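Local structure of polyphosphate kinase (Porphyromonas gingivalis, 2O8R) at residues I39-I44 with T470-S475; P324-H329 with Y354-R359; S385-L390 with E420-S425. The protein probably catalyses the reversible transfer of the terminal phosphate of ATP to a growing polyphosphate chain, with magnesium as cofactor. The protein carries 3 engineered substitutions. One frame throughout, in Å; residues are numbered along the deposited sequence.

Overall arrangement
The three contacts run from the predicted ATP site toward the helices of C-terminal domain 1. Contact 1, at that site, joins the N-terminal domain to this one: it contains Tyr474, and the Ile44 side chain lies about 3 Å from that of Asn48. Contacts 2 and 3 fall in series inside the chain loop it closes, their centres about 24 Å and 30 Å from its own. Tyr474 O lies 3.3 Å from Tyr354 OH of contact 2, whose Val358 CG2 is 3.7 Å from Ser385 CB of contact 3. Contact 2 is remote from the predicted sites, whereas the Ile387 side chain is about 9 Å from that of Arg379, predicted to belong to the magnesium site. All three reach the second subunit.

Contact 1: residues I39-I44 with T470-S475; sequences IKFLSI and TARIYS. With SO4 (sulfate ion), chain G.
Arg472 NH1 is held by two backbone carbonyls, Asp592 O and, weakly, Met593 O, while Phe41 CZ of helix 35-63 packs 4.0 Å from it. The backbone bonds hold the guanidinium by one end, and the hydrocarbon side of the helix meets its flat surface. Phe41 CZ lies 3.8 Å above one face of the Arg472 guanidinium, off its middle. The two planes are 64° apart, so the groups meet steeply and do not stack. Ile44 fills the angle between them. Its CD1 sits over the centre of the Phe41 ring, 4.2 Å above the plane, and, roughly at right angles to that direction, lies 3.5 Å from Arg472 NE. The same methyl is 3.9 Å from Arg472 CD, so it touches the aliphatic stem as well as the start of the charged head. Arg472 reaches this place because CG is anti to the backbone N (chi1 -177°) and the chain then bends twice, at chi2 and chi3.

The backbone of the same residue serves an anion. Arg472 N donates to O4 of a sulfate at 2.7 Å, a nearly straight bond. Ala471 N donates to O1, though at a separation too short to be trusted at this resolution. The sulfate probably came from the crystallisation liquor. Phe41 and Ile44 also pack on Val24 of helix 13-29, and Ala471 packs against Arg417 of the second subunit. The contact thus joins an N-domain helix to the loop entering strand 474-481, where Tyr474 is predicted to bind ATP; Asn48 and Arg570, also predicted to do so, lie close by, consistent with the nucleotide site of the polyphosphate kinase 1 family, built between its domains.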
# COMPACT_ATOMS: atom_id res chain seq x y z
N ILE A 39 -6.52 -23.39 8.17
CA ILE A 39 -6.15 -22.88 6.85
C ILE A 39 -5.09 -21.77 6.92
O ILE A 39 -4.12 -21.78 6.14
CB ILE A 39 -7.40 -22.37 6.09
CG1 ILE A 39 -8.32 -23.55 5.75
CG2 ILE A 39 -6.99 -21.56 4.84
CD1 ILE A 39 -9.33 -23.27 4.66
N LYS A 40 -5.29 -20.83 7.85
CA LYS A 40 -4.30 -19.80 8.17
C LYS A 40 -2.93 -20.40 8.47
O LYS A 40 -1.92 -19.91 7.97
CB LYS A 40 -4.74 -18.94 9.36
CG LYS A 40 -5.14 -17.51 9.01
CD LYS A 40 -6.27 -17.43 8.00
CE LYS A 40 -6.20 -16.12 7.24
NZ LYS A 40 -7.14 -16.12 6.10
N PHE A 41 -2.90 -21.47 9.26
CA PHE A 41 -1.63 -22.08 9.63
C PHE A 41 -0.94 -22.83 8.50
O PHE A 41 0.29 -22.89 8.44
CB PHE A 41 -1.78 -22.92 10.91
CG PHE A 41 -1.58 -22.12 12.14
CD1 PHE A 41 -2.61 -21.36 12.65
CD2 PHE A 41 -0.34 -22.04 12.74
CE1 PHE A 41 -2.43 -20.58 13.77
CE2 PHE A 41 -0.15 -21.26 13.85
CZ PHE A 41 -1.20 -20.52 14.37
N LEU A 42 -1.73 -23.37 7.58
CA LEU A 42 -1.20 -23.97 6.37
C LEU A 42 -0.45 -22.87 5.61
O LEU A 42 0.71 -23.02 5.26
CB LEU A 42 -2.35 -24.55 5.54
CG LEU A 42 -2.37 -25.99 5.03
CD1 LEU A 42 -1.74 -26.96 6.01
CD2 LEU A 42 -3.80 -26.43 4.63
N SER A 43 -1.13 -21.75 5.39
CA SER A 43 -0.55 -20.60 4.71
C SER A 43 0.76 -20.13 5.37
O SER A 43 1.77 -19.94 4.69
CB SER A 43 -1.58 -19.47 4.63
OG SER A 43 -0.99 -18.20 4.83
N ILE A 44 0.72 -19.97 6.69
CA ILE A 44 1.87 -19.56 7.49
C ILE A 44 3.04 -20.51 7.27
O ILE A 44 4.16 -20.06 6.98
CB ILE A 44 1.56 -19.48 9.00
CG1 ILE A 44 0.62 -18.30 9.28
CG2 ILE A 44 2.84 -19.34 9.81
CD1 ILE A 44 0.03 -18.29 10.70
N THR A 470 0.78 -6.12 11.24
CA THR A 470 0.87 -7.47 10.74
C THR A 470 -0.50 -8.15 10.82
O THR A 470 -1.34 -7.77 11.64
CB THR A 470 1.99 -8.26 11.49
OG1 THR A 470 1.71 -9.66 11.44
CG2 THR A 470 2.09 -7.82 12.95
N ALA A 471 -0.76 -9.14 9.96
CA ALA A 471 -2.05 -9.82 9.96
C ALA A 471 -2.12 -10.85 11.08
O ALA A 471 -3.17 -11.05 11.69
CB ALA A 471 -2.32 -10.48 8.62
N ARG A 472 -0.99 -11.50 11.33
CA ARG A 472 -0.81 -12.33 12.52
C ARG A 472 -0.75 -11.43 13.74
O ARG A 472 -0.10 -10.38 13.73
CB ARG A 472 0.49 -13.12 12.43
CG ARG A 472 0.75 -14.07 13.58
CD ARG A 472 0.12 -15.43 13.35
NE ARG A 472 1.13 -16.47 13.53
CZ ARG A 472 1.25 -17.22 14.62
NH1 ARG A 472 0.42 -17.07 15.63
NH2 ARG A 472 2.20 -18.14 14.69
N ILE A 473 -1.44 -11.84 14.79
CA ILE A 473 -1.43 -11.10 16.02
C ILE A 473 -0.25 -11.52 16.88
O ILE A 473 -0.02 -12.71 17.08
CB ILE A 473 -2.77 -11.26 16.74
CG1 ILE A 473 -3.89 -10.86 15.79
CG2 ILE A 473 -2.81 -10.40 18.01
CD1 ILE A 473 -5.27 -11.26 16.24
N TYR A 474 0.51 -10.54 17.36
CA TYR A 474 1.68 -10.77 18.22
C TYR A 474 1.34 -10.61 19.69
O TYR A 474 0.76 -9.62 20.09
CB TYR A 474 2.80 -9.77 17.88
CG TYR A 474 3.69 -10.21 16.74
CD1 TYR A 474 3.14 -10.71 15.56
CD2 TYR A 474 5.07 -10.13 16.84
CE1 TYR A 474 3.92 -11.11 14.53
CE2 TYR A 474 5.88 -10.54 15.78
CZ TYR A 474 5.29 -11.03 14.63
OH TYR A 474 6.04 -11.44 13.56
N SER A 475 1.71 -11.59 20.50
CA SER A 475 1.71 -11.41 21.93
C SER A 475 3.04 -10.75 22.32
O SER A 475 4.11 -11.22 21.93
CB SER A 475 1.50 -12.76 22.63
OG SER A 475 1.79 -12.71 24.02
S SO4 G . 1.54 -10.74 8.39
O1 SO4 G . 0.86 -9.47 8.13
O2 SO4 G . 1.74 -11.43 7.12
O3 SO4 G . 2.83 -10.50 9.02
O4 SO4 G . 0.73 -11.57 9.27

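Contact 2: residues P324-H329 with Y354-R359. With SO4 (sulfate ion), chain I.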
# COMPACT_ATOMS: atom_id res chain seq x y z
N PRO A 324 -10.14 -6.32 23.45
CA PRO A 324 -8.97 -5.94 24.22
C PRO A 324 -9.29 -5.08 25.44
O PRO A 324 -9.96 -4.06 25.32
CB PRO A 324 -8.12 -5.16 23.22
CG PRO A 324 -8.61 -5.60 21.88
CD PRO A 324 -10.08 -5.83 22.07
N LEU A 325 -8.79 -5.54 26.58
CA LEU A 325 -8.94 -4.91 27.87
C LEU A 325 -8.28 -3.55 27.99
O LEU A 325 -7.34 -3.24 27.27
CB LEU A 325 -8.31 -5.80 28.94
CG LEU A 325 -8.83 -7.23 28.98
CD1 LEU A 325 -7.93 -8.09 29.84
CD2 LEU A 325 -10.26 -7.26 29.45
N LEU A 326 -8.77 -2.76 28.94
CA LEU A 326 -8.09 -1.54 29.33
C LEU A 326 -7.61 -1.71 30.76
O LEU A 326 -8.01 -2.65 31.45
CB LEU A 326 -9.03 -0.34 29.25
CG LEU A 326 -9.84 -0.22 27.96
CD1 LEU A 326 -10.77 0.97 28.03
CD2 LEU A 326 -8.90 -0.10 26.77
N SER A 327 -6.74 -0.80 31.18
CA SER A 327 -6.40 -0.67 32.58
C SER A 327 -7.34 0.38 33.18
O SER A 327 -7.27 1.55 32.80
CB SER A 327 -4.94 -0.24 32.71
OG SER A 327 -4.67 0.38 33.95
N LYS A 328 -8.23 -0.05 34.09
CA LYS A 328 -9.16 0.86 34.78
C LYS A 328 -8.40 1.94 35.53
O LYS A 328 -8.74 3.12 35.45
CB LYS A 328 -10.09 0.12 35.76
CG LYS A 328 -10.68 -1.21 35.29
CD LYS A 328 -11.60 -1.09 34.08
CE LYS A 328 -13.07 -1.23 34.46
NZ LYS A 328 -13.54 -2.64 34.40
N HIS A 329 -7.35 1.52 36.23
CA HIS A 329 -6.50 2.39 37.02
C HIS A 329 -5.95 3.53 36.19
O HIS A 329 -6.17 4.71 36.50
CB HIS A 329 -5.34 1.58 37.58
CG HIS A 329 -5.02 1.91 39.00
ND1 HIS A 329 -5.51 1.17 40.06
CD2 HIS A 329 -4.27 2.90 39.54
CE1 HIS A 329 -5.06 1.69 41.19
NE2 HIS A 329 -4.31 2.74 40.90
N TYR A 354 -3.42 -1.71 22.03
CA TYR A 354 -2.16 -1.14 21.61
C TYR A 354 -2.18 0.37 21.85
O TYR A 354 -1.14 1.03 21.77
CB TYR A 354 -1.96 -1.43 20.13
CG TYR A 354 -1.43 -2.82 19.83
CD1 TYR A 354 -2.29 -3.91 19.74
CD2 TYR A 354 -0.08 -3.04 19.63
CE1 TYR A 354 -1.82 -5.19 19.46
CE2 TYR A 354 0.41 -4.31 19.35
CZ TYR A 354 -0.46 -5.38 19.26
OH TYR A 354 0.04 -6.64 18.97
N ASP A 355 -3.35 0.90 22.18
CA ASP A 355 -3.61 2.33 22.15
C ASP A 355 -2.84 3.21 23.13
O ASP A 355 -2.72 4.41 22.93
CB ASP A 355 -5.10 2.58 22.31
CG ASP A 355 -5.89 1.99 21.18
OD1 ASP A 355 -5.29 1.69 20.13
OD2 ASP A 355 -7.12 1.84 21.33
N TYR A 356 -2.29 2.62 24.18
CA TYR A 356 -1.65 3.42 25.20
C TYR A 356 -0.39 4.13 24.74
O TYR A 356 -0.13 5.24 25.16
CB TYR A 356 -1.40 2.61 26.47
CG TYR A 356 -2.67 2.32 27.25
CD1 TYR A 356 -3.09 1.02 27.46
CD2 TYR A 356 -3.45 3.37 27.77
CE1 TYR A 356 -4.26 0.75 28.17
CE2 TYR A 356 -4.63 3.11 28.47
CZ TYR A 356 -5.02 1.79 28.67
OH TYR A 356 -6.17 1.51 29.38
N VAL A 357 0.38 3.49 23.87
CA VAL A 357 1.60 4.11 23.37
C VAL A 357 1.30 5.42 22.62
O VAL A 357 1.88 6.47 22.94
CB VAL A 357 2.42 3.12 22.49
CG1 VAL A 357 3.60 3.82 21.81
CG2 VAL A 357 2.90 1.94 23.34
N VAL A 358 0.38 5.36 21.66
CA VAL A 358 0.07 6.54 20.84
C VAL A 358 -0.72 7.62 21.61
O VAL A 358 -0.43 8.81 21.47
CB VAL A 358 -0.62 6.14 19.52
CG1 VAL A 358 -1.92 5.42 19.80
CG2 VAL A 358 -0.86 7.37 18.65
N ARG A 359 -1.69 7.21 22.42
CA ARG A 359 -2.39 8.07 23.37
C ARG A 359 -1.42 8.88 24.24
O ARG A 359 -1.56 10.09 24.41
CB ARG A 359 -3.23 7.21 24.30
CG ARG A 359 -4.65 7.62 24.39
CD ARG A 359 -5.51 6.49 23.90
NE ARG A 359 -6.13 5.66 24.94
CZ ARG A 359 -6.46 6.04 26.18
NH1 ARG A 359 -7.04 5.18 26.99
NH2 ARG A 359 -6.23 7.27 26.61
S SO4 I . -8.95 3.40 23.58
O1 SO4 I . -10.01 3.98 24.40
O2 SO4 I . -8.93 1.95 23.72
O3 SO4 I . -9.18 3.73 22.17
O4 SO4 I . -7.67 3.95 24.00
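This is a small, buried polar contact in which the phenol of Tyr356, from the first turn of helix 355-365, reaches the backbone N of Ser327 and the CB of Leu326, in the segment that leads into the short helix 328-331. Its one direct hydrogen bond runs from Ser327 N to Tyr356 OH, 3.0 Å long with an N-H...O angle of 154°. The donor comes in at the ring edge, near the ring plane. Leu326 CB also lies against the phenol oxygen, at 3.4 Å, and the two side chains cross at about a right angle. Tyr356 CG is anti to its own carbonyl carbon (chi1 -73°), which directs the ring toward residues 324-329.

Ser327 has a second role as the N-cap of helix 328-331: its OG accepts from Leu330 N, as in a classic serine cap, while its backbone N serves the tyrosine. Glu331, at the end of that short helix, has its OE2 hydrogen-bonded to Tyr356 OH and in a salt bridge with Arg359 NH1. The phenol oxygen is therefore held by two partners.

One face of the guanidinium of Arg359, one turn beyond Asp355, has Tyr356 CD2 4.0 Å above it, off its middle. Arg359 NE donates to sulfate O4, at a doubtfully short distance. Leu326 CD2 touches the same ion, 3.7 Å from O2.

Contact 3: residues S385-L390 with E420-S425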
# COMPACT_ATOMS: atom_id res chain seq x y z
N SER A 385 -0.28 6.24 13.12
CA SER A 385 -0.68 7.01 14.30
C SER A 385 0.49 7.54 15.11
O SER A 385 0.54 8.71 15.47
CB SER A 385 -1.48 6.10 15.21
OG SER A 385 -2.62 5.62 14.53
N ILE A 386 1.42 6.64 15.39
CA ILE A 386 2.64 7.01 16.07
C ILE A 386 3.40 8.10 15.32
O ILE A 386 3.69 9.16 15.91
CB ILE A 386 3.48 5.77 16.40
CG1 ILE A 386 2.83 5.06 17.59
CG2 ILE A 386 4.91 6.14 16.74
CD1 ILE A 386 3.49 3.78 17.99
N ILE A 387 3.66 7.89 14.02
CA ILE A 387 4.29 8.94 13.19
C ILE A 387 3.50 10.26 13.30
O ILE A 387 4.07 11.34 13.49
CB ILE A 387 4.41 8.57 11.69
CG1 ILE A 387 5.20 7.26 11.46
CG2 ILE A 387 5.03 9.72 10.92
CD1 ILE A 387 6.55 7.21 12.10
N SER A 388 2.19 10.15 13.23
CA SER A 388 1.33 11.32 13.30
C SER A 388 1.45 12.04 14.63
O SER A 388 1.62 13.27 14.66
CB SER A 388 -0.10 10.92 13.03
OG SER A 388 -0.33 10.84 11.63
N ALA A 389 1.39 11.29 15.73
CA ALA A 389 1.55 11.88 17.05
C ALA A 389 2.91 12.54 17.16
O ALA A 389 3.03 13.63 17.70
CB ALA A 389 1.37 10.84 18.15
N LEU A 390 3.93 11.89 16.61
CA LEU A 390 5.29 12.43 16.63
C LEU A 390 5.41 13.70 15.79
O LEU A 390 6.07 14.65 16.20
CB LEU A 390 6.30 11.39 16.14
CG LEU A 390 6.54 10.19 17.05
CD1 LEU A 390 7.33 9.18 16.29
CD2 LEU A 390 7.25 10.55 18.36
N GLU A 420 10.97 12.76 4.44
CA GLU A 420 11.16 14.16 4.19
C GLU A 420 10.01 14.93 4.83
O GLU A 420 10.21 16.02 5.37
CB GLU A 420 11.34 14.46 2.69
CG GLU A 420 10.06 14.55 1.86
CD GLU A 420 10.31 14.68 0.36
OE1 GLU A 420 9.56 15.43 -0.31
OE2 GLU A 420 11.26 14.03 -0.15
N ARG A 421 8.82 14.33 4.82
CA ARG A 421 7.68 14.97 5.44
C ARG A 421 7.91 15.09 6.94
O ARG A 421 7.58 16.11 7.54
CB ARG A 421 6.40 14.18 5.17
CG ARG A 421 5.17 14.80 5.82
CD ARG A 421 3.90 14.08 5.44
NE ARG A 421 3.54 13.07 6.43
CZ ARG A 421 3.42 11.78 6.17
NH1 ARG A 421 3.09 10.96 7.15
NH2 ARG A 421 3.62 11.30 4.95
N MSE A 422 8.49 14.04 7.52
CA MSE A 422 8.77 14.01 8.95
C MSE A 422 9.86 15.00 9.35
O MSE A 422 9.71 15.71 10.35
CB MSE A 422 9.17 12.61 9.39
CG MSE A 422 8.03 11.62 9.36
SE MSE A 422 8.71 9.79 9.45
CE MSE A 422 9.29 9.77 11.32
N ARG A 423 10.94 15.04 8.56
CA ARG A 423 12.04 15.99 8.79
C ARG A 423 11.53 17.42 8.70
O ARG A 423 11.89 18.27 9.52
CB ARG A 423 13.18 15.76 7.80
CG ARG A 423 14.00 14.49 8.07
CD ARG A 423 15.07 14.27 7.00
NE ARG A 423 15.53 12.88 6.93
CZ ARG A 423 16.50 12.36 7.68
NH1 ARG A 423 16.84 11.08 7.53
NH2 ARG A 423 17.14 13.10 8.58
N ARG A 424 10.67 17.66 7.71
CA ARG A 424 10.01 18.94 7.50
C ARG A 424 9.16 19.26 8.71
O ARG A 424 9.11 20.41 9.14
CB ARG A 424 9.16 18.87 6.22
CG ARG A 424 8.06 19.91 6.04
CD ARG A 424 7.63 20.04 4.56
NE ARG A 424 7.34 18.76 3.91
CZ ARG A 424 8.19 18.08 3.15
NH1 ARG A 424 9.42 18.54 2.92
NH2 ARG A 424 7.82 16.92 2.60
N SER A 425 8.52 18.25 9.29
CA SER A 425 7.72 18.47 10.49
C SER A 425 8.61 18.82 11.66
O SER A 425 8.13 19.33 12.68
CB SER A 425 6.87 17.25 10.81
OG SER A 425 6.07 16.88 9.70
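Ile387 meets Met422 where two helices, each connecting parallel strands of one sheet, pack together. Helix 385-395 links strand 370-377 to 399-404, and helix 416-425 links 399-404 to 428-431, so the contact joins the helices of two successive beta-alpha-beta units in a domain of the phospholipase D clan. At the start of the first helix, Ser385 faces the second subunit, its OG weakly hydrogen-bonded to Gln395 NE2 of that chain.

Two residues on, Ile387 points toward helix 416-425 and supplies both its branches. The CG2 methyl, anti to the backbone N, lies alongside the middle of the Met422 chain, 3.9 Å from CG and 4.0 Å from SE of this selenomethionine. The longer branch ends at CD1, which meets Met422 CE at 3.8 Å. The bend of Met422 at chi3 (72°) turns CE toward that methyl, and the two side chains cross at about a right angle. Farther along, Leu390 packs on Ile373 and Leu375 of the sheet.

Arg421 flanks the apolar pair, its NH1 a loose 4.4 Å from Ile387 CG2. Its charged end is taken up by Glu391, in a salt bridge to NE, and by Asn383 OD1, hydrogen-bonded to NH1; Glu391 lies in helix 385-395 and Asn383 just ahead of it. One turn later, Ser425 folds back on the carbonyl of Arg421: OG donates to Arg421 O at 2.7 Å, tilted 31° from the carbonyl plane, while Ser425 N reaches the same oxygen from the opposite face.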